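Local atomic coordinates of CrtC domain-containing protein (Fusarium vanettenii 77-13-4, PDB entry 7A0Q), a protein that probably catalyses the hydration of the isoflavonoid kievitone and is built from two lipocalin-like domains. Residues L80-S91 with L308-E319. Numbering follows the deposited sequence.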
loop_
_atom_site.group_PDB
_atom_site.type_symbol
_atom_site.label_atom_id
_atom_site.label_comp_id
_atom_site.label_asym_id
_atom_site.label_seq_id
_atom_site.Cartn_x
_atom_site.Cartn_y
_atom_site.Cartn_z
ATOM N N LEU A 80 7.027 7.255 -7.385
ATOM C CA LEU A 80 6.035 8.256 -7.760
ATOM C C LEU A 80 6.568 9.091 -8.916
ATOM O O LEU A 80 7.673 9.641 -8.834
ATOM C CB LEU A 80 5.687 9.163 -6.573
ATOM C CG LEU A 80 4.627 10.222 -6.900
ATOM C CD1 LEU A 80 3.270 9.578 -7.136
ATOM C CD2 LEU A 80 4.525 11.269 -5.803
ATOM N N ASP A 81 5.785 9.185 -9.989
ATOM C CA ASP A 81 6.055 10.149 -11.045
ATOM C C ASP A 81 5.231 11.405 -10.798
ATOM O O ASP A 81 4.033 11.320 -10.523
ATOM C CB ASP A 81 5.741 9.592 -12.429
ATOM C CG ASP A 81 5.999 10.620 -13.513
ATOM O OD1 ASP A 81 7.185 10.942 -13.734
ATOM O OD2 ASP A 81 5.025 11.137 -14.103
ATOM N N ASN A 82 5.875 12.564 -10.905
ATOM C CA ASN A 82 5.249 13.856 -10.644
ATOM C C ASN A 82 5.841 14.861 -11.620
ATOM O O ASN A 82 6.982 14.684 -12.062
ATOM C CB ASN A 82 5.489 14.279 -9.182
ATOM C CG ASN A 82 5.004 15.679 -8.876
ATOM O OD1 ASN A 82 5.721 16.658 -9.086
ATOM N ND2 ASN A 82 3.786 15.780 -8.365
ATOM N N PRO A 83 5.090 15.898 -12.009
ATOM C CA PRO A 83 5.635 16.853 -12.990
ATOM C C PRO A 83 6.891 17.573 -12.525
ATOM O O PRO A 83 7.719 17.959 -13.363
ATOM C CB PRO A 83 4.470 17.828 -13.204
ATOM C CG PRO A 83 3.259 17.020 -12.906
ATOM C CD PRO A 83 3.651 16.111 -11.778
ATOM N N VAL A 84 7.070 17.758 -11.220
ATOM C CA VAL A 84 8.223 18.494 -10.705
ATOM C C VAL A 84 9.425 17.584 -10.497
ATOM O O VAL A 84 10.564 17.984 -10.747
ATOM C CB VAL A 84 7.833 19.219 -9.402
ATOM C CG1 VAL A 84 8.991 20.072 -8.895
ATOM C CG2 VAL A 84 6.585 20.065 -9.628
ATOM N N TYR A 85 9.198 16.361 -10.028
ATOM C CA TYR A 85 10.282 15.436 -9.734
ATOM C C TYR A 85 9.697 14.033 -9.700
ATOM O O TYR A 85 8.481 13.845 -9.722
ATOM C CB TYR A 85 10.973 15.773 -8.402
ATOM C CG TYR A 85 10.029 15.954 -7.220
ATOM C CD1 TYR A 85 9.289 14.887 -6.718
ATOM C CD2 TYR A 85 9.887 17.190 -6.600
ATOM C CE1 TYR A 85 8.434 15.043 -5.642
ATOM C CE2 TYR A 85 9.029 17.360 -5.523
ATOM C CZ TYR A 85 8.300 16.283 -5.051
ATOM O OH TYR A 85 7.444 16.436 -3.984
ATOM N N THR A 86 10.583 13.048 -9.645
ATOM C CA THR A 86 10.202 11.683 -9.331
ATOM C C THR A 86 10.831 11.311 -8.002
ATOM O O THR A 86 11.745 11.979 -7.520
ATOM C CB THR A 86 10.677 10.702 -10.408
ATOM O OG1 THR A 86 12.109 10.636 -10.362
ATOM C CG2 THR A 86 10.251 11.149 -11.781
ATOM N N TYR A 87 10.368 10.212 -7.417
ATOM C CA TYR A 87 11.121 9.668 -6.303
ATOM C C TYR A 87 10.860 8.182 -6.172
ATOM O O TYR A 87 9.864 7.648 -6.667
ATOM C CB TYR A 87 10.832 10.385 -4.975
ATOM C CG TYR A 87 9.427 10.330 -4.400
ATOM C CD1 TYR A 87 8.887 9.152 -3.890
ATOM C CD2 TYR A 87 8.678 11.489 -4.278
ATOM C CE1 TYR A 87 7.612 9.133 -3.324
ATOM C CE2 TYR A 87 7.406 11.478 -3.702
ATOM C CZ TYR A 87 6.878 10.296 -3.233
ATOM O OH TYR A 87 5.624 10.273 -2.659
ATOM N N PHE A 88 11.820 7.517 -5.547
ATOM C CA PHE A 88 11.650 6.169 -5.038
ATOM C C PHE A 88 11.900 6.212 -3.544
ATOM O O PHE A 88 12.836 6.874 -3.083
ATOM C CB PHE A 88 12.622 5.186 -5.708
ATOM C CG PHE A 88 12.445 3.751 -5.262
ATOM C CD1 PHE A 88 11.451 2.948 -5.819
ATOM C CD2 PHE A 88 13.284 3.204 -4.295
ATOM C CE1 PHE A 88 11.298 1.616 -5.409
ATOM C CE2 PHE A 88 13.142 1.879 -3.881
ATOM C CZ PHE A 88 12.144 1.080 -4.442
ATOM N N ARG A 89 11.062 5.511 -2.788
ATOM C CA ARG A 89 11.248 5.421 -1.350
ATOM C C ARG A 89 10.946 3.999 -0.896
ATOM O O ARG A 89 10.204 3.258 -1.552
ATOM C CB ARG A 89 10.386 6.461 -0.598
ATOM C CG ARG A 89 8.892 6.368 -0.864
ATOM C CD ARG A 89 8.181 7.570 -0.257
ATOM N NE ARG A 89 6.733 7.484 -0.420
ATOM C CZ ARG A 89 5.876 8.393 0.041
ATOM N NH1 ARG A 89 6.331 9.468 0.688
ATOM N NH2 ARG A 89 4.571 8.232 -0.144
ATOM N N ALA A 90 11.575 3.599 0.203
ATOM C CA ALA A 90 11.479 2.211 0.642
ATOM C C ALA A 90 11.792 2.138 2.124
ATOM O O ALA A 90 12.499 2.991 2.667
ATOM C CB ALA A 90 12.438 1.301 -0.140
ATOM N N SER A 91 11.299 1.075 2.761
ATOM C CA SER A 91 11.565 0.871 4.179
ATOM C C SER A 91 11.544 -0.614 4.503
ATOM O O SER A 91 10.980 -1.429 3.766
ATOM C CB SER A 91 10.554 1.616 5.062
ATOM O OG SER A 91 9.247 1.063 4.957
ATOM N N LEU A 308 8.533 7.538 6.378
ATOM C CA LEU A 308 9.414 7.848 5.261
ATOM C C LEU A 308 9.615 9.357 5.222
ATOM O O LEU A 308 8.648 10.102 5.043
ATOM C CB LEU A 308 8.801 7.358 3.948
ATOM C CG LEU A 308 8.316 5.905 3.910
ATOM C CD1 LEU A 308 7.619 5.587 2.604
ATOM C CD2 LEU A 308 9.491 4.994 4.084
ATOM N N VAL A 309 10.855 9.811 5.384
ATOM C CA VAL A 309 11.145 11.227 5.597
ATOM C C VAL A 309 11.646 11.836 4.296
ATOM O O VAL A 309 12.747 11.526 3.828
ATOM C CB VAL A 309 12.165 11.433 6.719
ATOM C CG1 VAL A 309 12.438 12.924 6.883
ATOM C CG2 VAL A 309 11.654 10.827 8.008
ATOM N N GLY A 310 10.851 12.739 3.728
ATOM C CA GLY A 310 11.214 13.426 2.512
ATOM C C GLY A 310 11.660 14.851 2.792
ATOM O O GLY A 310 11.715 15.305 3.930
ATOM N N GLU A 311 11.975 15.556 1.712
ATOM C CA GLU A 311 12.342 16.959 1.812
ATOM C C GLU A 311 11.138 17.891 1.789
ATOM O O GLU A 311 11.253 19.040 2.225
ATOM C CB GLU A 311 13.315 17.319 0.684
ATOM C CG GLU A 311 14.608 16.508 0.742
ATOM C CD GLU A 311 15.670 16.989 -0.232
ATOM O OE1 GLU A 311 15.491 16.807 -1.459
ATOM O OE2 GLU A 311 16.691 17.543 0.233
ATOM N N ASP A 312 9.987 17.425 1.307
ATOM C CA ASP A 312 8.765 18.227 1.301
ATOM C C ASP A 312 7.606 17.328 1.726
ATOM O O ASP A 312 7.802 16.169 2.096
ATOM C CB ASP A 312 8.537 18.882 -0.069
ATOM C CG ASP A 312 8.256 17.875 -1.169
ATOM O OD1 ASP A 312 8.132 16.668 -0.876
ATOM O OD2 ASP A 312 8.137 18.291 -2.336
ATOM N N ALA A 313 6.385 17.861 1.652
ATOM C CA ALA A 313 5.224 17.116 2.136
ATOM C C ALA A 313 4.961 15.877 1.285
ATOM O O ALA A 313 4.812 14.770 1.814
ATOM C CB ALA A 313 3.992 18.026 2.166
ATOM N N LEU A 314 4.914 16.036 -0.037
ATOM C CA LEU A 314 4.551 14.905 -0.888
ATOM C C LEU A 314 5.577 13.780 -0.831
ATOM O O LEU A 314 5.220 12.626 -1.083
ATOM C CB LEU A 314 4.358 15.370 -2.331
ATOM C CG LEU A 314 3.672 14.369 -3.271
ATOM C CD1 LEU A 314 2.252 14.098 -2.792
ATOM C CD2 LEU A 314 3.683 14.878 -4.695
ATOM N N GLN A 315 6.829 14.083 -0.492
ATOM C CA GLN A 315 7.836 13.033 -0.378
ATOM C C GLN A 315 7.794 12.309 0.959
ATOM O O GLN A 315 8.519 11.318 1.132
ATOM C CB GLN A 315 9.239 13.620 -0.581
ATOM C CG GLN A 315 9.510 14.147 -1.974
ATOM C CD GLN A 315 10.824 14.910 -2.043
ATOM O OE1 GLN A 315 11.650 14.819 -1.130
ATOM N NE2 GLN A 315 11.021 15.662 -3.120
ATOM N N THR A 316 6.977 12.770 1.905
ATOM C CA THR A 316 6.963 12.265 3.272
ATOM C C THR A 316 5.694 11.461 3.512
ATOM O O THR A 316 4.624 11.827 3.021
ATOM C CB THR A 316 7.044 13.437 4.267
ATOM O OG1 THR A 316 8.273 14.142 4.061
ATOM C CG2 THR A 316 6.983 12.963 5.705
ATOM N N ALA A 317 5.802 10.362 4.261
ATOM C CA ALA A 317 4.588 9.630 4.599
ATOM C C ALA A 317 4.803 8.787 5.844
ATOM O O ALA A 317 5.885 8.228 6.040
ATOM C CB ALA A 317 4.138 8.724 3.445
ATOM N N TYR A 318 3.760 8.679 6.666
ATOM C CA TYR A 318 3.711 7.601 7.640
ATOM C C TYR A 318 3.218 6.350 6.920
ATOM O O TYR A 318 2.115 6.343 6.364
ATOM C CB TYR A 318 2.807 7.950 8.824
ATOM C CG TYR A 318 3.075 7.045 10.004
ATOM C CD1 TYR A 318 2.392 5.842 10.158
ATOM C CD2 TYR A 318 4.053 7.374 10.944
ATOM C CE1 TYR A 318 2.658 5.000 11.231
ATOM C CE2 TYR A 318 4.324 6.535 12.024
ATOM C CZ TYR A 318 3.634 5.349 12.157
ATOM O OH TYR A 318 3.908 4.512 13.219
ATOM N N GLU A 319 4.048 5.313 6.879
ATOM C CA GLU A 319 3.702 4.078 6.176
ATOM C C GLU A 319 3.952 2.939 7.152
ATOM O O GLU A 319 5.047 2.380 7.199
ATOM C CB GLU A 319 4.504 3.923 4.905
ATOM C CG GLU A 319 4.347 5.047 3.936
ATOM C CD GLU A 319 3.177 4.843 3.009
ATOM O OE1 GLU A 319 2.474 3.813 3.128
ATOM O OE2 GLU A 319 2.972 5.724 2.153
HETATM O O HOH W 1 3.740 10.974 0.535
HETATM O O HOH W 2 7.617 2.921 6.218
#
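Tyr-87 and Arg-89, on the second strand of a beta-hairpin (72-81 with 86-94), face the loop that joins strands 295-308 and 317-328 of the C-terminal eight-stranded barrel; the backbones stay apart, with CA atoms of Tyr-87 and Gln-315 7.6 Å from each other. The contact thus joins the two lipocalin-like domains, side chains of one meeting the turn of the other. Tyrosine suits this gap, spanning it with a flat ring that ends in a donor. The turn, a type I beta turn from Ala-313 to Thr-316, is shaped by Asp-312, whose OD1 accepts from Gln-315 N in an Asx motif. Its second oxygen receives the other domain: Tyr-85 OH donates to the syn lone pair of Asp-312 OD2 at 2.6 Å. Gln-315 has an amide for two tasks: NE2 lies over the Tyr-85 ring, toward the rim and 3.4 Å from Tyr-85 CZ, the planes 78° apart, while OE1 accepts from Glu-311 N, which fixes its rotation. Tyr-87 gives Leu-314 O a weak hydrogen bond through OH, while Leu-314 CD2 meets Leu-80 CD2, aliphatic against aliphatic.

Arg-89 suits its buried place because its aliphatic stem can lie against Leu-308 while three nitrogens serve separate acceptors. With chi1 at 58° and the chain extended to NE, it rises toward the turn, CD packing on Leu-308 CD1 at 3.5 Å. NE is hydrogen-bonded to His-78 ND1, NH1 gives Gln-315 O a weak, bent bond (132°), and Tyr-87 OH lies above the guanidinium centre. Glu-319 OE2 is a long salt-bridge partner, 3.8 Å from Arg-89 NH2; no N-H is directed at it, which makes the pairing electrostatic. Glu-340 lies close to Glu-319 OE2, a crowding the cation would probably ease. Arg-89 NH2 also donates to a water, which passes its own hydrogens to Leu-314 O and Thr-316 O, the latter at 2.8 Å from the water oxygen.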